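Local coordinates for transcriptional regulatory protein FixJ (Sinorhizobium meliloti, PDB 1DBW) that activates transcription of the nitrogen-fixation regulator genes nifA and fixK once it is itself activated by FixL, and is represented here by its receiver domain, at residues A[6-11]-A[50-55]; A[38-43]-A[66-71]; A[78-83]-A[96-101]. The protein carries 2 engineered substitutions. All blocks are in the same frame, centred on the assembly; numbering follows the deposited sequence. Where two conformers were deposited one is given.

Contact 1: residues A[6-11]-A[50-55]; sequences VHIVDD and VLVTDL
His7 N donates to Val50 O at 2.7 Å, one rung of a ladder between parallel strands of the receiver domain. His7 O accepts Val52 N, Val52 O accepts Val9 N, and Val9 O accepts Asp54 N. Asp11 N adds a weak bond to Asp54 O.

At the C-terminal ends come the magnesium-binding acids Asp10, Asp11 and Asp54. Asp10 and Asp54 each hold CG anti to the backbone N (chi1 -165° and -175°), and their carboxylates lie side by side, planes 41° apart, with Asp10 OD2 3.3 Å from Asp54 OD1. Asp10 OD1 and Asp11 OD2 come near Asp54 O, acceptor against acceptor. Asp54 OD2 is paired with Lys104, Asp10 OD1 takes a weak bond from Glu12 N, and Asp10 O is hydrogen-bonded to Arg16. Arg56 makes long, weak ion pairs with Asp54 OD1 and Asp11 OD2. An alanine in place of Asp10 would probably cost the site a magnesium ligand and leave Glu12 N without that acceptor.

On the sheet face opposite Asp10 and Asp54, Val9 CG2 presses on Leu51 CD1 at 3.5 Å. His7 ND1 is hydrogen-bonded to His33 NE2 of strand 29-33. Helices 13-25 and 108-119 cover Val6 and Val52; strand 78-82 flanks 50-55.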
loop_
_atom_site.group_PDB
_atom_site.type_symbol
_atom_site.label_atom_id
_atom_site.label_comp_id
_atom_site.label_asym_id
_atom_site.label_seq_id
_atom_site.Cartn_x
_atom_site.Cartn_y
_atom_site.Cartn_z
ATOM N N VAL A 6 -5.713 -1.206 -7.045
ATOM C CA VAL A 6 -4.577 -0.870 -6.183
ATOM C C VAL A 6 -4.977 0.427 -5.455
ATOM O O VAL A 6 -5.176 1.451 -6.090
ATOM C CB VAL A 6 -3.282 -0.582 -6.989
ATOM C CG1 VAL A 6 -2.111 -0.327 -5.990
ATOM C CG2 VAL A 6 -2.939 -1.750 -7.892
ATOM N N HIS A 7 -4.964 0.383 -4.116
ATOM C CA HIS A 7 -5.353 1.533 -3.294
ATOM C C HIS A 7 -4.096 2.147 -2.767
ATOM O O HIS A 7 -3.385 1.457 -2.047
ATOM C CB HIS A 7 -6.241 1.039 -2.142
ATOM C CG HIS A 7 -7.588 0.590 -2.619
ATOM N ND1 HIS A 7 -8.626 1.479 -2.816
ATOM C CD2 HIS A 7 -8.037 -0.619 -3.040
ATOM C CE1 HIS A 7 -9.651 0.845 -3.350
ATOM N NE2 HIS A 7 -9.322 -0.431 -3.502
ATOM N N ILE A 8 -3.797 3.385 -3.201
ATOM C CA ILE A 8 -2.558 4.040 -2.797
ATOM C C ILE A 8 -2.827 5.059 -1.714
ATOM O O ILE A 8 -3.634 5.971 -1.873
ATOM C CB ILE A 8 -1.887 4.755 -3.948
ATOM C CG1 ILE A 8 -1.735 3.824 -5.176
ATOM C CG2 ILE A 8 -0.533 5.272 -3.492
ATOM C CD1 ILE A 8 -0.706 2.779 -4.999
ATOM N N VAL A 9 -2.118 4.915 -0.607
ATOM C CA VAL A 9 -2.310 5.825 0.505
ATOM C C VAL A 9 -0.949 6.484 0.652
ATOM O O VAL A 9 0.020 5.829 0.969
ATOM C CB VAL A 9 -2.742 5.039 1.793
ATOM C CG1 VAL A 9 -3.042 5.983 2.926
ATOM C CG2 VAL A 9 -3.991 4.261 1.515
ATOM N N ASP A 10 -0.843 7.735 0.224
ATOM C CA ASP A 10 0.450 8.430 0.312
ATOM C C ASP A 10 0.259 9.822 0.902
ATOM O O ASP A 10 -0.595 10.591 0.451
ATOM C CB ASP A 10 1.116 8.493 -1.071
ATOM C CG ASP A 10 2.611 8.856 -1.020
ATOM O OD1 ASP A 10 3.086 9.505 -0.054
ATOM O OD2 ASP A 10 3.319 8.486 -1.978
ATOM N N ASP A 11 1.044 10.103 1.942
ATOM C CA ASP A 11 1.006 11.371 2.659
ATOM C C ASP A 11 1.563 12.547 1.848
ATOM O O ASP A 11 0.957 13.626 1.822
ATOM C CB ASP A 11 1.753 11.242 3.997
ATOM C CG ASP A 11 3.259 11.057 3.824
ATOM O OD1 ASP A 11 4.027 11.861 4.398
ATOM O OD2 ASP A 11 3.680 10.118 3.112
ATOM N N VAL A 50 -5.776 -4.284 -3.413
ATOM C CA VAL A 50 -4.438 -4.394 -2.828
ATOM C C VAL A 50 -4.120 -3.010 -2.280
ATOM O O VAL A 50 -4.380 -2.007 -2.934
ATOM C CB VAL A 50 -3.365 -4.771 -3.901
ATOM C CG1 VAL A 50 -1.927 -4.667 -3.329
ATOM C CG2 VAL A 50 -3.627 -6.176 -4.359
ATOM N N LEU A 51 -3.436 -2.959 -1.147
ATOM C CA LEU A 51 -3.083 -1.673 -0.550
ATOM C C LEU A 51 -1.600 -1.404 -0.705
ATOM O O LEU A 51 -0.787 -2.326 -0.558
ATOM C CB LEU A 51 -3.391 -1.711 0.946
ATOM C CG LEU A 51 -2.838 -0.545 1.796
ATOM C CD1 LEU A 51 -3.493 0.831 1.411
ATOM C CD2 LEU A 51 -3.158 -0.896 3.270
ATOM N N VAL A 52 -1.278 -0.171 -1.088
ATOM C CA VAL A 52 0.136 0.231 -1.196
ATOM C C VAL A 52 0.249 1.481 -0.345
ATOM O O VAL A 52 -0.412 2.486 -0.616
ATOM C CB VAL A 52 0.558 0.531 -2.607
ATOM C CG1 VAL A 52 2.023 1.003 -2.617
ATOM C CG2 VAL A 52 0.466 -0.747 -3.481
ATOM N N THR A 53 1.101 1.428 0.692
ATOM C CA THR A 53 1.265 2.599 1.531
ATOM C C THR A 53 2.628 3.260 1.343
ATOM O O THR A 53 3.595 2.592 0.983
ATOM C CB THR A 53 1.162 2.233 3.037
ATOM O OG1 THR A 53 2.306 1.465 3.417
ATOM C CG2 THR A 53 -0.097 1.400 3.320
ATOM N N ASP A 54 2.639 4.582 1.445
ATOM C CA ASP A 54 3.888 5.354 1.431
ATOM C C ASP A 54 3.587 6.483 2.414
ATOM O O ASP A 54 3.210 7.605 2.022
ATOM C CB ASP A 54 4.263 5.911 0.050
ATOM C CG ASP A 54 5.644 6.599 0.049
ATOM O OD1 ASP A 54 6.084 7.034 -1.034
ATOM O OD2 ASP A 54 6.294 6.689 1.123
ATOM N N LEU A 55 3.614 6.110 3.695
ATOM C CA LEU A 55 3.321 6.998 4.823
ATOM C C LEU A 55 4.623 7.307 5.559
ATOM O O LEU A 55 5.289 6.403 6.072
ATOM C CB LEU A 55 2.335 6.322 5.762
ATOM C CG LEU A 55 1.000 6.031 5.081
ATOM C CD1 LEU A 55 0.171 5.047 5.896
ATOM C CD2 LEU A 55 0.262 7.342 4.857
#

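Contact 2: residues A[38-43]-A[66-71]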
loop_
_atom_site.group_PDB
_atom_site.type_symbol
_atom_site.label_atom_id
_atom_site.label_comp_id
_atom_site.label_asym_id
_atom_site.label_seq_id
_atom_site.Cartn_x
_atom_site.Cartn_y
_atom_site.Cartn_z
ATOM N N ALA A 38 -8.729 8.364 5.672
ATOM C CA ALA A 38 -9.679 8.248 4.583
ATOM C C ALA A 38 -9.725 6.796 4.122
ATOM O O ALA A 38 -10.809 6.254 3.886
ATOM C CB ALA A 38 -9.276 9.157 3.427
ATOM N N PHE A 39 -8.555 6.168 4.020
ATOM C CA PHE A 39 -8.546 4.782 3.579
ATOM C C PHE A 39 -9.217 3.851 4.579
ATOM O O PHE A 39 -9.982 2.961 4.187
ATOM C CB PHE A 39 -7.147 4.282 3.230
ATOM C CG PHE A 39 -7.130 2.839 2.827
ATOM C CD1 PHE A 39 -7.620 2.459 1.579
ATOM C CD2 PHE A 39 -6.736 1.861 3.717
ATOM C CE1 PHE A 39 -7.732 1.140 1.242
ATOM C CE2 PHE A 39 -6.844 0.533 3.390
ATOM C CZ PHE A 39 -7.348 0.167 2.148
ATOM N N LEU A 40 -8.935 4.042 5.866
ATOM C CA LEU A 40 -9.556 3.212 6.888
ATOM C C LEU A 40 -11.086 3.321 6.852
ATOM O O LEU A 40 -11.785 2.353 7.102
ATOM C CB LEU A 40 -9.036 3.620 8.266
ATOM C CG LEU A 40 -7.734 2.957 8.683
ATOM C CD1 LEU A 40 -7.134 3.744 9.825
ATOM C CD2 LEU A 40 -8.008 1.516 9.123
ATOM N N ALA A 41 -11.603 4.509 6.542
ATOM C CA ALA A 41 -13.039 4.718 6.481
ATOM C C ALA A 41 -13.646 3.984 5.291
ATOM O O ALA A 41 -14.775 3.467 5.360
ATOM C CB ALA A 41 -13.361 6.230 6.424
ATOM N N PHE A 42 -12.866 3.895 4.223
ATOM C CA PHE A 42 -13.287 3.225 2.999
ATOM C C PHE A 42 -13.042 1.709 3.013
ATOM O O PHE A 42 -13.777 0.954 2.373
ATOM C CB PHE A 42 -12.506 3.835 1.808
ATOM C CG PHE A 42 -12.960 3.346 0.457
ATOM C CD1 PHE A 42 -14.096 3.889 -0.131
ATOM C CD2 PHE A 42 -12.287 2.306 -0.195
ATOM C CE1 PHE A 42 -14.579 3.411 -1.344
ATOM C CE2 PHE A 42 -12.758 1.814 -1.417
ATOM C CZ PHE A 42 -13.907 2.369 -1.989
ATOM N N ALA A 43 -12.095 1.257 3.818
ATOM C CA ALA A 43 -11.683 -0.141 3.821
ATOM C C ALA A 43 -12.764 -1.218 3.855
ATOM O O ALA A 43 -12.625 -2.207 3.151
ATOM C CB ALA A 43 -10.611 -0.407 4.888
ATOM N N LEU A 66 -1.932 -0.896 9.112
ATOM C CA LEU A 66 -2.144 -2.350 9.082
ATOM C C LEU A 66 -2.748 -2.843 10.377
ATOM O O LEU A 66 -3.665 -3.674 10.380
ATOM C CB LEU A 66 -0.839 -3.103 8.817
ATOM C CG LEU A 66 -0.151 -2.793 7.486
ATOM C CD1 LEU A 66 1.012 -3.729 7.279
ATOM C CD2 LEU A 66 -1.155 -2.923 6.335
ATOM N N ARG A 67 -2.296 -2.254 11.480
ATOM C CA ARG A 67 -2.785 -2.620 12.797
ATOM C C ARG A 67 -4.245 -2.219 12.918
ATOM O O ARG A 67 -5.077 -3.014 13.357
ATOM C CB ARG A 67 -1.944 -1.928 13.874
ATOM N N ASN A 68 -4.561 -1.003 12.469
ATOM C CA ASN A 68 -5.926 -0.479 12.503
ATOM C C ASN A 68 -6.863 -1.293 11.595
ATOM O O ASN A 68 -8.039 -1.506 11.924
ATOM C CB ASN A 68 -5.942 0.997 12.130
ATOM C CG ASN A 68 -5.302 1.892 13.207
ATOM O OD1 ASN A 68 -5.199 3.100 13.029
ATOM N ND2 ASN A 68 -4.885 1.301 14.315
ATOM N N LEU A 69 -6.344 -1.741 10.451
ATOM C CA LEU A 69 -7.138 -2.575 9.546
ATOM C C LEU A 69 -7.423 -3.879 10.265
ATOM O O LEU A 69 -8.552 -4.387 10.228
ATOM C CB LEU A 69 -6.379 -2.842 8.256
ATOM C CG LEU A 69 -6.396 -1.645 7.289
ATOM C CD1 LEU A 69 -5.372 -1.841 6.186
ATOM C CD2 LEU A 69 -7.771 -1.466 6.667
ATOM N N GLY A 70 -6.397 -4.422 10.917
ATOM C CA GLY A 70 -6.588 -5.644 11.685
ATOM C C GLY A 70 -7.708 -5.505 12.725
ATOM O O GLY A 70 -8.533 -6.405 12.898
ATOM N N ASP A 71 -7.752 -4.372 13.422
ATOM C CA ASP A 71 -8.785 -4.136 14.439
ATOM C C ASP A 71 -10.189 -4.047 13.853
ATOM O O ASP A 71 -11.168 -4.384 14.519
ATOM C CB ASP A 71 -8.455 -2.884 15.260
ATOM C CG ASP A 71 -7.365 -3.137 16.288
ATOM O OD1 ASP A 71 -7.245 -4.294 16.735
ATOM O OD2 ASP A 71 -6.631 -2.187 16.652
#
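Leu69 meets Phe39, Leu40 and Ala43 where two helices of the receiver's doubly wound beta/alpha fold run side by side. The segments 38-42 and 66-71 point nearly the same way, 22° apart, with axes 10.6 Å from each other. At that spacing side chains make the contact.

The first kind of contact is aliphatic, leucine on leucine. Leu40 CD2 reaches Leu69 CD2 at 3.9 Å. Leu40 CG is anti to the carbonyl carbon (chi1 -86°), a placement from which its methyls reach across to Leu69 and Asn68. The side chains of Leu40 and Leu69 cross at a slant.

The second kind is aliphatic against aromatic. The side chains of Phe39 and Leu69 cross at about a right angle. Leu69 CD1 lies in the ring plane at its edge, 4.0 Å from Phe39 CE2.

The third kind sets a polar residue against methyls. Asn68 crosses Leu40 at about a right angle. Asn68 CB lies 3.7 Å from Leu40 CD2, and Asn68 OD1 stands 3.8 Å from Leu40 CD1. This is contact without a hydrogen bond.

Around the pair, Leu51 of strand 49-54 touches both Phe39 and Leu69, which ties the two helices to the sheet. Met60 lies against Leu40 and Asn68. His33 meets the Phe39 ring edge-to-face.

The closest approach is made by Ala43, whose CB bond points toward helix 66-71 and brings CB to 3.5 Å from Leu69 CD2.

Contact 3: residues A[78-83]-A[96-101]; sequences SIVITG and AGAVDF
Val80 and Ile79 of strand 78-82 meet segment 96-101 across the last pair of parallel strands in the sheet. Helix 87-95 makes the crossover between them, so this is a beta-alpha-beta unit.

The tight part is the backbone and the side chains next to it. Val99 N donates to Ser78 O at 2.8 Å. Val80 N gives Asp100 O a straighter bond, 163° at the hydrogen against 144° for the first. Two CA-H...O contacts add to these, Ile79 CA to Asp100 O and Phe101 CA to Val80 O. On the Ile79 side, Ile79 CD1 sits 3.9 Å from both Val99 CB and Asp100 CB. On the Val80 side, Val80 CG2 touches Ala98 CB at 3.9 Å. Leu66 of helix 62-71 also packs on Val80 and Ala98.

The looser side is made by the side chains of Asp100 and Phe101 and by the turn at Gly97. The Asp100 carboxylate extends outward from the strand pair, and Asp100 OD1 takes a weak bond from Phe101 N. Phe101 is partly exposed. Its CG lies between its backbone N and carbonyl carbon (chi1 68°), and its ring extends outward from the strand pair. Phe101 CD1 is 3.8 Å from Thr82 OG1. Ala90 and Met94 of helix 87-95 also touch this ring. At the turn, Gly97 closes the helix in a Schellman motif with positive phi. A water bridges there, accepting from Ser78 N and donating to Gly97 O at 2.7 Å.

The chemistry implies a sheet edge held mainly by backbone bonds and methyl packing, with a water joining Ser78 N to Gly97 O just after the helix.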
loop_
_atom_site.group_PDB
_atom_site.type_symbol
_atom_site.label_atom_id
_atom_site.label_comp_id
_atom_site.label_asym_id
_atom_site.label_seq_id
_atom_site.Cartn_x
_atom_site.Cartn_y
_atom_site.Cartn_z
ATOM N N SER A 78 -1.224 -6.081 1.612
ATOM C CA SER A 78 -0.559 -4.769 1.597
ATOM C C SER A 78 0.960 -4.758 1.379
ATOM O O SER A 78 1.672 -5.580 1.971
ATOM C CB SER A 78 -0.816 -4.033 2.926
ATOM O OG SER A 78 -2.103 -4.287 3.475
ATOM N N ILE A 79 1.425 -3.769 0.597
ATOM C CA ILE A 79 2.820 -3.518 0.282
ATOM C C ILE A 79 3.098 -2.214 1.010
ATOM O O ILE A 79 2.401 -1.209 0.823
ATOM C CB ILE A 79 3.000 -3.283 -1.216
ATOM C CG1 ILE A 79 2.586 -4.538 -1.993
ATOM C CG2 ILE A 79 4.460 -2.922 -1.519
ATOM C CD1 ILE A 79 3.199 -5.816 -1.403
ATOM N N VAL A 80 4.133 -2.201 1.838
ATOM C CA VAL A 80 4.447 -0.988 2.604
ATOM C C VAL A 80 5.727 -0.414 2.020
ATOM O O VAL A 80 6.701 -1.097 1.948
ATOM C CB VAL A 80 4.658 -1.328 4.116
ATOM C CG1 VAL A 80 5.144 -0.095 4.873
ATOM C CG2 VAL A 80 3.307 -1.834 4.744
ATOM N N ILE A 81 5.662 0.798 1.483
ATOM C CA ILE A 81 6.851 1.423 0.920
ATOM C C ILE A 81 7.547 2.031 2.128
ATOM O O ILE A 81 6.936 2.813 2.886
ATOM C CB ILE A 81 6.483 2.495 -0.097
ATOM C CG1 ILE A 81 5.870 1.814 -1.318
ATOM C CG2 ILE A 81 7.729 3.257 -0.498
ATOM C CD1 ILE A 81 5.258 2.806 -2.320
ATOM N N THR A 82 8.834 1.740 2.234
ATOM C CA THR A 82 9.604 2.184 3.387
ATOM C C THR A 82 10.738 3.156 3.038
ATOM O O THR A 82 11.229 3.192 1.904
ATOM C CB THR A 82 10.152 0.940 4.163
ATOM O OG1 THR A 82 10.978 0.164 3.291
ATOM C CG2 THR A 82 8.983 0.023 4.628
ATOM N N GLY A 83 11.157 3.923 4.043
ATOM C CA GLY A 83 12.210 4.897 3.841
ATOM C C GLY A 83 13.547 4.317 3.442
ATOM O O GLY A 83 13.892 3.179 3.812
ATOM N N ALA A 96 3.929 -6.848 10.963
ATOM C CA ALA A 96 2.528 -6.400 10.955
ATOM C C ALA A 96 1.658 -7.114 9.913
ATOM O O ALA A 96 0.441 -6.882 9.851
ATOM C CB ALA A 96 2.468 -4.889 10.739
ATOM N N GLY A 97 2.271 -7.945 9.077
ATOM C CA GLY A 97 1.488 -8.700 8.104
ATOM C C GLY A 97 1.536 -8.267 6.654
ATOM O O GLY A 97 0.852 -8.845 5.800
ATOM N N ALA A 98 2.408 -7.317 6.347
ATOM C CA ALA A 98 2.555 -6.866 4.959
ATOM C C ALA A 98 3.030 -8.043 4.106
ATOM O O ALA A 98 3.758 -8.911 4.575
ATOM C CB ALA A 98 3.600 -5.717 4.899
ATOM N N VAL A 99 2.544 -8.115 2.873
ATOM C CA VAL A 99 2.937 -9.141 1.924
ATOM C C VAL A 99 4.405 -8.890 1.611
ATOM O O VAL A 99 5.181 -9.818 1.411
ATOM C CB VAL A 99 2.124 -9.004 0.599
ATOM C CG1 VAL A 99 2.793 -9.804 -0.540
ATOM C CG2 VAL A 99 0.681 -9.451 0.818
ATOM N N ASP A 100 4.772 -7.618 1.540
ATOM C CA ASP A 100 6.154 -7.244 1.260
ATOM C C ASP A 100 6.375 -5.788 1.580
ATOM O O ASP A 100 5.437 -5.040 1.824
ATOM C CB ASP A 100 6.508 -7.474 -0.214
ATOM C CG ASP A 100 8.011 -7.754 -0.438
ATOM O OD1 ASP A 100 8.837 -7.707 0.515
ATOM O OD2 ASP A 100 8.368 -8.058 -1.589
ATOM N N PHE A 101 7.640 -5.409 1.655
ATOM C CA PHE A 101 7.977 -4.015 1.863
ATOM C C PHE A 101 8.809 -3.676 0.639
ATOM O O PHE A 101 9.370 -4.570 -0.014
ATOM C CB PHE A 101 8.862 -3.792 3.107
ATOM C CG PHE A 101 10.256 -4.350 2.964
ATOM C CD1 PHE A 101 11.315 -3.543 2.521
ATOM C CD2 PHE A 101 10.508 -5.699 3.236
ATOM C CE1 PHE A 101 12.615 -4.083 2.356
ATOM C CE2 PHE A 101 11.775 -6.235 3.080
ATOM C CZ PHE A 101 12.841 -5.421 2.636
HETATM O O HOH W 1 -0.868 -8.068 3.830
#

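Overall arrangement
All three contacts lie in one receiver domain built on a five-stranded parallel sheet. Contacts 1 and 3 belong to that sheet, with centres about 10 Å apart. Strands 49-54 and 78-82 are neighbours, and their backbones probably hydrogen-bond through Thr53 O to Ile81 N. Contact 2 packs on the sheet, its centre about 12 Å from contact 1 and about 15 Å from contact 3. Phe39 rests on Val9, while Leu66 reaches Ser78 and Val80. Along the chain contacts 1 and 2 alternate, and contact 3 follows both. Thus the helices of contact 2 cover the sheet face opposite the side chains of Asp10 and Asp54, and contact 3 extends the same sheet.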